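Local coordinates for protein nucleoporin NUP82 (Chaetomium thermophilum, PDB 5CWW) that probably serves as a structural component of the nuclear pore complex, this chain holding its N-terminal beta-propeller domain and so lacking the later part of the protein, at residues B[10-21]-B[65-76]; B[363-373]-B[445-453]. All blocks are in the same frame, centred on the assembly; numbering follows the deposited sequence.

Two contacts on opposite sides of the chain's centre show how irregular segments bind to the blades of a beta-propeller. They share no elements, and their nearest atoms are about 36 Å apart. Both are partly buried, but only contact 1 includes fully exposed residues. Contact 1 lies farther out, about 29 Å from the centre of the chain to the centre of the contact. There the N-terminal segment 10-21 packs on strand 63-68 and helix 69-77 through tryptophans, leucines and prolines. Contact 2, about 20 Å out between the same kind of centres, sets segment 363-373, with its short, weakly bonded edge strand, beside the loop segment 445-453. Its chemistry is more polar, with hydrogen bonds and bridging waters.

Contact 1: residues B[10-21]-B[65-76]; sequences AWLNEPAPGHKL and RWGDLAQLKESW
Trp-11 and Trp-76 meet at their first side-chain carbons, CB to CB 3.5 Å apart, and from there their rings serve different parts of the contact. The indole of Trp-11 takes the sterically tight rotamer with CG between its backbone N and carbonyl carbon (chi1 53°), which lays it against the first turns of helix 69-77. Lys-73 covers one face: its CG stands 3.8 Å from the centroid of the five-membered ring, almost on the ring normal, a CH-pi contact, while the lysine's extended chain carries the ammonium away. Leu-12 CG sits over the opposite face, and the rim atom CZ3 reaches Leu-69 O at 3.5 Å. Trp-76 swings CG anti to its own N (chi1 -172°) and offers one face to the N-terminal segment: Trp-11 CA lies over the five-membered ring, and Ala-16 CB is 3.9 Å from the centroid of the six-membered one. Arg-79 adds a cation-pi contact to this indole. With an alanine at Trp-11 the Lys-73 methylenes and Leu-12 CG would lose the indole between them, and a gap is likely to open beside Leu-69. Farther along, Leu-72 nestles against Gly-18 and meets Leu-21 tip to tip, their CD1 atoms a tight 3.5 Å apart. Arg-65, extended from CG to NE, brings CD to 3.3 Å from Lys-20 O, with Leu-21 O at the edge of its guanidinium. Asp-68 N-caps the helix through Ala-70 N. Carbon surface and indole faces thus join the N-terminal segment to helix 69-77 and the end of strand 63-68, so fit of shape matters more here than polar pairing.

Contact 2: residues B[363-373]-B[445-453]; sequences PGLVPKLQGPF and GVEAQWLPP
Pro-363 lays its CD over one face of the Trp-450 indole, the dense end of an interface between neighbouring sheets of the beta-propeller, where the loop after strand 437-441 runs back past the short, weakly bonded edge strand about 369-370 of the preceding blade. The proline crosses the indole at about a right angle, with CD 3.8 Å from the centroid of the six-membered ring and 12° off its normal, a CH-pi contact. Trp-450 NE1 gives a weak, bent hydrogen bond to Gly-364 O, and its CD1 lies 3.4 Å from Val-366 O. Trp-333 of helix 321-338 also meets this indole, so the group is embedded between elements. Next to it, Lys-368 N donates to Gln-449 O at 2.7 Å, tying the two backbones together where they come nearest. Gln-370 is buried as well. With CG anti to its carbonyl carbon (chi1 -60°) and the chain extended beyond, its amide reaches across to the loop. NE2 donates to Glu-447 O at 3.0 Å, nearly in line with that carbonyl bond, while OE1 accepts from a water that is itself held by Glu-447 N. With both ends of the amide engaged, its rotation is fixed. The Val-446 side chain runs past Gln-370 in the opposite direction, its CG1 beside OE1, and its CG2 reaches Phe-373 CZ at 3.8 Å. The other side is looser. Lys-368 stretches out fully, its CG passing Leu-451 CD2 at 4.0 Å before the ammonium leads away from the loop. Here a second water bridges the segments, donating to Val-366 O at 2.8 Å and accepting from Leu-451 N.

Contact 1: residues B[10-21]-B[65-76]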
loop_
_atom_site.group_PDB
_atom_site.type_symbol
_atom_site.label_atom_id
_atom_site.label_comp_id
_atom_site.label_asym_id
_atom_site.label_seq_id
_atom_site.Cartn_x
_atom_site.Cartn_y
_atom_site.Cartn_z
ATOM N N ALA B 10 23.491 -19.400 21.456
ATOM C CA ALA B 10 23.141 -20.672 22.079
ATOM C C ALA B 10 21.802 -20.614 22.808
ATOM O O ALA B 10 21.103 -21.622 22.906
ATOM C CB ALA B 10 24.238 -21.097 23.041
ATOM N N TRP B 11 21.444 -19.438 23.318
ATOM C CA TRP B 11 20.225 -19.296 24.112
ATOM C C TRP B 11 18.982 -19.147 23.230
ATOM O O TRP B 11 17.890 -18.878 23.730
ATOM C CB TRP B 11 20.342 -18.110 25.079
ATOM C CG TRP B 11 20.722 -16.806 24.447
ATOM C CD1 TRP B 11 21.986 -16.348 24.216
ATOM C CD2 TRP B 11 19.833 -15.783 23.984
ATOM N NE1 TRP B 11 21.940 -15.106 23.629
ATOM C CE2 TRP B 11 20.629 -14.737 23.476
ATOM C CE3 TRP B 11 18.441 -15.652 23.944
ATOM C CZ2 TRP B 11 20.082 -13.576 22.934
ATOM C CZ3 TRP B 11 17.899 -14.497 23.405
ATOM C CH2 TRP B 11 18.718 -13.476 22.908
ATOM N N LEU B 12 19.157 -19.328 21.923
ATOM C CA LEU B 12 18.034 -19.370 20.987
ATOM C C LEU B 12 18.043 -20.677 20.194
ATOM O O LEU B 12 17.174 -20.901 19.352
ATOM C CB LEU B 12 18.071 -18.174 20.030
ATOM C CG LEU B 12 17.702 -16.806 20.610
ATOM C CD1 LEU B 12 17.853 -15.725 19.549
ATOM C CD2 LEU B 12 16.287 -16.798 21.171
ATOM N N ASN B 13 19.025 -21.532 20.471
ATOM C CA ASN B 13 19.112 -22.841 19.832
ATOM C C ASN B 13 18.790 -23.958 20.815
ATOM O O ASN B 13 19.038 -23.834 22.012
ATOM C CB ASN B 13 20.506 -23.061 19.240
ATOM C CG ASN B 13 20.857 -22.042 18.173
ATOM O OD1 ASN B 13 21.950 -21.475 18.178
ATOM N ND2 ASN B 13 19.933 -21.804 17.248
ATOM N N GLU B 14 18.235 -25.047 20.294
ATOM C CA GLU B 14 17.890 -26.211 21.102
ATOM C C GLU B 14 19.116 -26.708 21.874
ATOM O O GLU B 14 20.229 -26.659 21.355
ATOM C CB GLU B 14 17.331 -27.316 20.199
ATOM C CG GLU B 14 16.483 -28.360 20.911
ATOM C CD GLU B 14 15.795 -29.314 19.950
ATOM O OE1 GLU B 14 15.295 -30.361 20.413
ATOM O OE2 GLU B 14 15.749 -29.015 18.738
ATOM N N PRO B 15 18.925 -27.190 23.117
ATOM C CA PRO B 15 17.683 -27.344 23.883
ATOM C C PRO B 15 17.333 -26.136 24.757
ATOM O O PRO B 15 16.655 -26.299 25.771
ATOM C CB PRO B 15 17.982 -28.569 24.748
ATOM C CG PRO B 15 19.434 -28.443 25.043
ATOM C CD PRO B 15 20.065 -27.807 23.822
ATOM N N ALA B 16 17.777 -24.945 24.368
ATOM C CA ALA B 16 17.443 -23.740 25.120
ATOM C C ALA B 16 15.947 -23.454 25.022
ATOM O O ALA B 16 15.316 -23.790 24.020
ATOM C CB ALA B 16 18.245 -22.550 24.616
ATOM N N PRO B 17 15.374 -22.829 26.062
ATOM C CA PRO B 17 13.935 -22.539 26.065
ATOM C C PRO B 17 13.544 -21.529 24.991
ATOM O O PRO B 17 12.412 -21.554 24.508
ATOM C CB PRO B 17 13.694 -21.973 27.467
ATOM C CG PRO B 17 15.002 -21.399 27.870
ATOM C CD PRO B 17 16.043 -22.293 27.261
ATOM N N GLY B 18 14.473 -20.652 24.627
ATOM C CA GLY B 18 14.204 -19.639 23.623
ATOM C C GLY B 18 13.919 -20.232 22.255
ATOM O O GLY B 18 13.234 -19.619 21.437
ATOM N N HIS B 19 14.440 -21.429 22.007
ATOM C CA HIS B 19 14.276 -22.080 20.712
ATOM C C HIS B 19 12.831 -22.521 20.487
ATOM O O HIS B 19 12.417 -22.754 19.352
ATOM C CB HIS B 19 15.212 -23.285 20.592
ATOM C CG HIS B 19 15.187 -23.933 19.243
ATOM N ND1 HIS B 19 15.672 -23.316 18.110
ATOM C CD2 HIS B 19 14.729 -25.144 18.844
ATOM C CE1 HIS B 19 15.516 -24.118 17.072
ATOM N NE2 HIS B 19 14.946 -25.233 17.489
ATOM N N LYS B 20 12.069 -22.630 21.570
ATOM C CA LYS B 20 10.675 -23.052 21.482
ATOM C C LYS B 20 9.843 -22.057 20.679
ATOM O O LYS B 20 8.809 -22.414 20.114
ATOM C CB LYS B 20 10.078 -23.216 22.883
ATOM C CG LYS B 20 10.693 -24.346 23.694
ATOM C CD LYS B 20 10.003 -24.499 25.043
ATOM C CE LYS B 20 10.605 -25.637 25.857
ATOM N NZ LYS B 20 10.431 -26.962 25.199
ATOM N N LEU B 21 10.300 -20.810 20.633
ATOM C CA LEU B 21 9.612 -19.763 19.886
ATOM C C LEU B 21 9.591 -20.036 18.384
ATOM O O LEU B 21 8.732 -19.519 17.668
ATOM C CB LEU B 21 10.273 -18.406 20.146
ATOM C CG LEU B 21 10.091 -17.817 21.545
ATOM C CD1 LEU B 21 11.062 -16.671 21.766
ATOM C CD2 LEU B 21 8.661 -17.344 21.742
ATOM N N ARG B 65 3.634 -17.414 19.186
ATOM C CA ARG B 65 4.513 -17.737 20.304
ATOM C C ARG B 65 5.141 -16.469 20.868
ATOM O O ARG B 65 5.858 -15.748 20.174
ATOM C CB ARG B 65 5.581 -18.741 19.874
ATOM C CG ARG B 65 4.977 -20.038 19.368
ATOM C CD ARG B 65 6.018 -21.050 18.953
ATOM N NE ARG B 65 5.392 -22.305 18.546
ATOM C CZ ARG B 65 5.917 -23.167 17.682
ATOM N NH1 ARG B 65 7.097 -22.930 17.127
ATOM N NH2 ARG B 65 5.265 -24.281 17.380
ATOM N N TRP B 66 4.841 -16.208 22.135
ATOM C CA TRP B 66 5.225 -14.975 22.810
ATOM C C TRP B 66 6.403 -15.207 23.751
ATOM O O TRP B 66 6.407 -16.168 24.519
ATOM C CB TRP B 66 4.022 -14.434 23.583
ATOM C CG TRP B 66 4.256 -13.154 24.311
ATOM C CD1 TRP B 66 5.104 -12.146 23.956
ATOM C CD2 TRP B 66 3.623 -12.741 25.525
ATOM N NE1 TRP B 66 5.037 -11.128 24.877
ATOM C CE2 TRP B 66 4.136 -11.470 25.852
ATOM C CE3 TRP B 66 2.673 -13.323 26.371
ATOM C CZ2 TRP B 66 3.731 -10.772 26.986
ATOM C CZ3 TRP B 66 2.273 -12.630 27.497
ATOM C CH2 TRP B 66 2.801 -11.367 27.795
ATOM N N GLY B 67 7.402 -14.330 23.694
ATOM C CA GLY B 67 8.560 -14.464 24.559
ATOM C C GLY B 67 9.397 -13.206 24.709
ATOM O O GLY B 67 9.469 -12.379 23.799
ATOM N N ASP B 68 10.029 -13.071 25.872
ATOM C CA ASP B 68 10.950 -11.972 26.148
ATOM C C ASP B 68 12.384 -12.462 25.971
ATOM O O ASP B 68 12.825 -13.379 26.664
ATOM C CB ASP B 68 10.736 -11.433 27.567
ATOM C CG ASP B 68 11.473 -10.128 27.821
ATOM O OD1 ASP B 68 12.653 -10.010 27.427
ATOM O OD2 ASP B 68 10.868 -9.213 28.420
ATOM N N LEU B 69 13.109 -11.844 25.044
ATOM C CA LEU B 69 14.470 -12.264 24.727
ATOM C C LEU B 69 15.428 -12.061 25.896
ATOM O O LEU B 69 16.405 -12.794 26.035
ATOM C CB LEU B 69 14.988 -11.507 23.502
ATOM C CG LEU B 69 14.218 -11.720 22.197
ATOM C CD1 LEU B 69 14.838 -10.888 21.083
ATOM C CD2 LEU B 69 14.179 -13.192 21.808
ATOM N N ALA B 70 15.145 -11.066 26.732
ATOM C CA ALA B 70 15.988 -10.784 27.890
ATOM C C ALA B 70 15.942 -11.936 28.886
ATOM O O ALA B 70 16.980 -12.441 29.314
ATOM C CB ALA B 70 15.557 -9.487 28.560
ATOM N N GLN B 71 14.731 -12.349 29.248
ATOM C CA GLN B 71 14.544 -13.418 30.222
ATOM C C GLN B 71 15.036 -14.757 29.674
ATOM O O GLN B 71 15.671 -15.530 30.389
ATOM C CB GLN B 71 13.072 -13.520 30.628
ATOM C CG GLN B 71 12.483 -12.216 31.155
ATOM C CD GLN B 71 11.013 -12.333 31.518
ATOM O OE1 GLN B 71 10.510 -13.426 31.781
ATOM N NE2 GLN B 71 10.315 -11.203 31.531
ATOM N N LEU B 72 14.741 -15.027 28.405
ATOM C CA LEU B 72 15.170 -16.272 27.772
ATOM C C LEU B 72 16.693 -16.356 27.700
ATOM O O LEU B 72 17.268 -17.444 27.774
ATOM C CB LEU B 72 14.571 -16.395 26.372
ATOM C CG LEU B 72 13.056 -16.595 26.323
ATOM C CD1 LEU B 72 12.527 -16.318 24.923
ATOM C CD2 LEU B 72 12.683 -18.001 26.768
ATOM N N LYS B 73 17.342 -15.206 27.556
ATOM C CA LYS B 73 18.797 -15.152 27.579
ATOM C C LYS B 73 19.299 -15.485 28.980
ATOM O O LYS B 73 20.174 -16.333 29.154
ATOM C CB LYS B 73 19.300 -13.771 27.149
ATOM C CG LYS B 73 20.820 -13.650 27.098
ATOM C CD LYS B 73 21.259 -12.213 26.866
ATOM C CE LYS B 73 22.774 -12.080 26.931
ATOM N NZ LYS B 73 23.221 -10.660 26.918
ATOM N N GLU B 74 18.730 -14.810 29.975
ATOM C CA GLU B 74 19.129 -14.994 31.365
ATOM C C GLU B 74 18.890 -16.426 31.841
ATOM O O GLU B 74 19.675 -16.967 32.618
ATOM C CB GLU B 74 18.373 -14.011 32.264
ATOM C CG GLU B 74 18.728 -14.112 33.743
ATOM C CD GLU B 74 17.980 -13.102 34.594
ATOM O OE1 GLU B 74 17.375 -12.169 34.025
ATOM O OE2 GLU B 74 17.993 -13.243 35.834
ATOM N N SER B 75 17.802 -17.034 31.378
ATOM C CA SER B 75 17.464 -18.398 31.771
ATOM C C SER B 75 18.532 -19.388 31.316
ATOM O O SER B 75 18.808 -20.373 32.001
ATOM C CB SER B 75 16.105 -18.798 31.196
ATOM O OG SER B 75 15.080 -17.949 31.679
ATOM N N TRP B 76 19.131 -19.118 30.160
ATOM C CA TRP B 76 20.172 -19.983 29.618
ATOM C C TRP B 76 21.544 -19.645 30.199
ATOM O O TRP B 76 22.472 -20.450 30.125
ATOM C CB TRP B 76 20.210 -19.879 28.091
ATOM C CG TRP B 76 21.134 -20.875 27.456
ATOM C CD1 TRP B 76 22.353 -20.621 26.898
ATOM C CD2 TRP B 76 20.921 -22.286 27.327
ATOM N NE1 TRP B 76 22.909 -21.784 26.424
ATOM C CE2 TRP B 76 22.051 -22.821 26.675
ATOM C CE3 TRP B 76 19.884 -23.149 27.697
ATOM C CZ2 TRP B 76 22.172 -24.179 26.385
ATOM C CZ3 TRP B 76 20.008 -24.497 27.408
ATOM C CH2 TRP B 76 21.142 -24.998 26.758
#

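Contact 2: residues B[363-373]-B[445-453]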
loop_
_atom_site.group_PDB
_atom_site.type_symbol
_atom_site.label_atom_id
_atom_site.label_comp_id
_atom_site.label_asym_id
_atom_site.label_seq_id
_atom_site.Cartn_x
_atom_site.Cartn_y
_atom_site.Cartn_z
ATOM N N PRO B 363 -12.175 20.149 1.352
ATOM C CA PRO B 363 -13.060 20.127 0.180
ATOM C C PRO B 363 -13.816 18.808 0.046
ATOM O O PRO B 363 -14.871 18.767 -0.586
ATOM C CB PRO B 363 -12.094 20.317 -1.002
ATOM C CG PRO B 363 -10.812 20.790 -0.408
ATOM C CD PRO B 363 -10.757 20.204 0.958
ATOM N N GLY B 364 -13.275 17.748 0.642
ATOM C CA GLY B 364 -13.912 16.444 0.623
ATOM C C GLY B 364 -13.151 15.452 1.480
ATOM O O GLY B 364 -12.019 15.717 1.880
ATOM N N LEU B 365 -13.763 14.307 1.760
ATOM C CA LEU B 365 -13.145 13.305 2.623
ATOM C C LEU B 365 -12.108 12.477 1.874
ATOM O O LEU B 365 -11.115 12.034 2.453
ATOM C CB LEU B 365 -14.205 12.375 3.216
ATOM C CG LEU B 365 -15.339 13.018 4.017
ATOM C CD1 LEU B 365 -16.147 11.935 4.721
ATOM C CD2 LEU B 365 -14.823 14.041 5.018
ATOM N N VAL B 366 -12.346 12.272 0.582
ATOM C CA VAL B 366 -11.495 11.414 -0.229
ATOM C C VAL B 366 -10.556 12.261 -1.084
ATOM O O VAL B 366 -11.010 13.010 -1.946
ATOM C CB VAL B 366 -12.335 10.491 -1.131
ATOM C CG1 VAL B 366 -11.443 9.539 -1.920
ATOM C CG2 VAL B 366 -13.336 9.708 -0.289
ATOM N N PRO B 367 -9.239 12.159 -0.844
ATOM C CA PRO B 367 -8.317 12.921 -1.689
ATOM C C PRO B 367 -8.186 12.317 -3.081
ATOM O O PRO B 367 -8.597 11.179 -3.308
ATOM C CB PRO B 367 -6.993 12.840 -0.926
ATOM C CG PRO B 367 -7.077 11.588 -0.157
ATOM C CD PRO B 367 -8.526 11.390 0.190
ATOM N N LYS B 368 -7.637 13.091 -4.006
ATOM C CA LYS B 368 -7.388 12.610 -5.354
ATOM C C LYS B 368 -6.365 11.483 -5.336
ATOM O O LYS B 368 -5.406 11.515 -4.562
ATOM C CB LYS B 368 -6.893 13.751 -6.244
ATOM C CG LYS B 368 -6.574 13.335 -7.671
ATOM C CD LYS B 368 -6.033 14.496 -8.486
ATOM C CE LYS B 368 -5.574 14.029 -9.854
ATOM N NZ LYS B 368 -5.126 15.160 -10.702
ATOM N N LEU B 369 -6.572 10.482 -6.181
ATOM C CA LEU B 369 -5.566 9.446 -6.369
ATOM C C LEU B 369 -4.485 9.982 -7.295
ATOM O O LEU B 369 -4.763 10.345 -8.437
ATOM C CB LEU B 369 -6.176 8.171 -6.951
ATOM C CG LEU B 369 -5.191 7.003 -7.085
ATOM C CD1 LEU B 369 -4.702 6.537 -5.719
ATOM C CD2 LEU B 369 -5.815 5.853 -7.853
ATOM N N GLN B 370 -3.258 10.043 -6.788
ATOM C CA GLN B 370 -2.127 10.554 -7.551
ATOM C C GLN B 370 -1.317 9.410 -8.149
ATOM O O GLN B 370 -0.841 8.536 -7.424
ATOM C CB GLN B 370 -1.231 11.421 -6.665
ATOM C CG GLN B 370 -1.940 12.624 -6.069
ATOM C CD GLN B 370 -1.014 13.506 -5.263
ATOM O OE1 GLN B 370 0.110 13.785 -5.679
ATOM N NE2 GLN B 370 -1.476 13.946 -4.096
ATOM N N GLY B 371 -1.171 9.426 -9.471
ATOM C CA GLY B 371 -0.407 8.415 -10.182
ATOM C C GLY B 371 -1.155 7.896 -11.396
ATOM O O GLY B 371 -2.244 8.376 -11.703
ATOM N N PRO B 372 -0.573 6.916 -12.105
ATOM C CA PRO B 372 0.729 6.300 -11.816
ATOM C C PRO B 372 1.880 7.290 -11.957
ATOM O O PRO B 372 1.937 8.018 -12.945
ATOM C CB PRO B 372 0.851 5.192 -12.871
ATOM C CG PRO B 372 -0.480 5.081 -13.523
ATOM C CD PRO B 372 -1.175 6.384 -13.337
ATOM N N PHE B 373 2.777 7.320 -10.978
ATOM C CA PHE B 373 3.942 8.190 -11.038
ATOM C C PHE B 373 4.874 7.777 -12.170
ATOM O O PHE B 373 5.176 6.595 -12.336
ATOM C CB PHE B 373 4.704 8.167 -9.711
ATOM C CG PHE B 373 4.082 9.012 -8.640
ATOM C CD1 PHE B 373 2.967 8.570 -7.950
ATOM C CD2 PHE B 373 4.618 10.247 -8.318
ATOM C CE1 PHE B 373 2.393 9.347 -6.963
ATOM C CE2 PHE B 373 4.052 11.028 -7.329
ATOM C CZ PHE B 373 2.936 10.577 -6.652
ATOM N N GLY B 445 7.432 16.994 -4.688
ATOM C CA GLY B 445 6.804 17.085 -3.384
ATOM C C GLY B 445 5.327 16.762 -3.435
ATOM O O GLY B 445 4.507 17.612 -3.782
ATOM N N VAL B 446 4.989 15.523 -3.097
ATOM C CA VAL B 446 3.597 15.108 -3.016
ATOM C C VAL B 446 2.889 15.897 -1.922
ATOM O O VAL B 446 3.368 15.977 -0.792
ATOM C CB VAL B 446 3.471 13.600 -2.738
ATOM C CG1 VAL B 446 2.001 13.192 -2.557
ATOM C CG2 VAL B 446 4.103 12.810 -3.867
ATOM N N GLU B 447 1.753 16.489 -2.275
ATOM C CA GLU B 447 0.992 17.319 -1.352
ATOM C C GLU B 447 -0.503 17.039 -1.464
ATOM O O GLU B 447 -0.945 16.291 -2.338
ATOM C CB GLU B 447 1.274 18.799 -1.617
ATOM C CG GLU B 447 1.023 19.227 -3.054
ATOM C CD GLU B 447 1.376 20.681 -3.302
ATOM O OE1 GLU B 447 1.435 21.458 -2.325
ATOM O OE2 GLU B 447 1.608 21.041 -4.475
ATOM N N ALA B 448 -1.272 17.656 -0.573
ATOM C CA ALA B 448 -2.717 17.480 -0.537
ATOM C C ALA B 448 -3.347 17.860 -1.867
ATOM O O ALA B 448 -3.104 18.948 -2.390
ATOM C CB ALA B 448 -3.313 18.307 0.578
ATOM N N GLN B 449 -4.150 16.954 -2.415
ATOM C CA GLN B 449 -4.897 17.234 -3.634
ATOM C C GLN B 449 -6.237 16.507 -3.652
ATOM O O GLN B 449 -6.356 15.371 -3.183
ATOM C CB GLN B 449 -4.080 16.846 -4.870
ATOM C CG GLN B 449 -2.863 17.728 -5.103
ATOM C CD GLN B 449 -2.268 17.567 -6.487
ATOM O OE1 GLN B 449 -2.978 17.296 -7.459
ATOM N NE2 GLN B 449 -0.955 17.736 -6.586
ATOM N N TRP B 450 -7.241 17.195 -4.184
ATOM C CA TRP B 450 -8.571 16.635 -4.384
ATOM C C TRP B 450 -8.986 16.832 -5.832
ATOM O O TRP B 450 -8.461 17.708 -6.519
ATOM C CB TRP B 450 -9.596 17.302 -3.464
ATOM C CG TRP B 450 -9.359 17.098 -2.000
ATOM C CD1 TRP B 450 -9.979 16.195 -1.192
ATOM C CD2 TRP B 450 -8.446 17.823 -1.165
ATOM N NE1 TRP B 450 -9.510 16.308 0.094
ATOM C CE2 TRP B 450 -8.569 17.301 0.137
ATOM C CE3 TRP B 450 -7.538 18.860 -1.393
ATOM C CZ2 TRP B 450 -7.816 17.778 1.209
ATOM C CZ3 TRP B 450 -6.791 19.335 -0.326
ATOM C CH2 TRP B 450 -6.936 18.794 0.958
ATOM N N LEU B 451 -9.934 16.026 -6.296
ATOM C CA LEU B 451 -10.530 16.257 -7.603
ATOM C C LEU B 451 -11.294 17.578 -7.579
ATOM O O LEU B 451 -11.643 18.068 -6.509
ATOM C CB LEU B 451 -11.458 15.108 -7.987
ATOM C CG LEU B 451 -10.767 13.782 -8.308
ATOM C CD1 LEU B 451 -11.780 12.646 -8.311
ATOM C CD2 LEU B 451 -10.049 13.866 -9.648
ATOM N N PRO B 452 -11.549 18.166 -8.758
ATOM C CA PRO B 452 -12.268 19.446 -8.809
ATOM C C PRO B 452 -13.702 19.356 -8.291
ATOM O O PRO B 452 -14.280 18.270 -8.288
ATOM C CB PRO B 452 -12.269 19.792 -10.303
ATOM C CG PRO B 452 -11.187 18.984 -10.901
ATOM C CD PRO B 452 -11.077 17.743 -10.087
ATOM N N PRO B 453 -14.273 20.489 -7.856
ATOM C CA PRO B 453 -15.709 20.533 -7.570
ATOM C C PRO B 453 -16.510 20.615 -8.864
ATOM O O PRO B 453 -15.955 20.995 -9.895
ATOM C CB PRO B 453 -15.863 21.805 -6.739
ATOM C CG PRO B 453 -14.770 22.691 -7.225
ATOM C CD PRO B 453 -13.620 21.779 -7.570
HETATM O O HOH W 1 -11.168 13.810 -4.653
HETATM O O HOH W 2 0.901 16.429 -5.007
#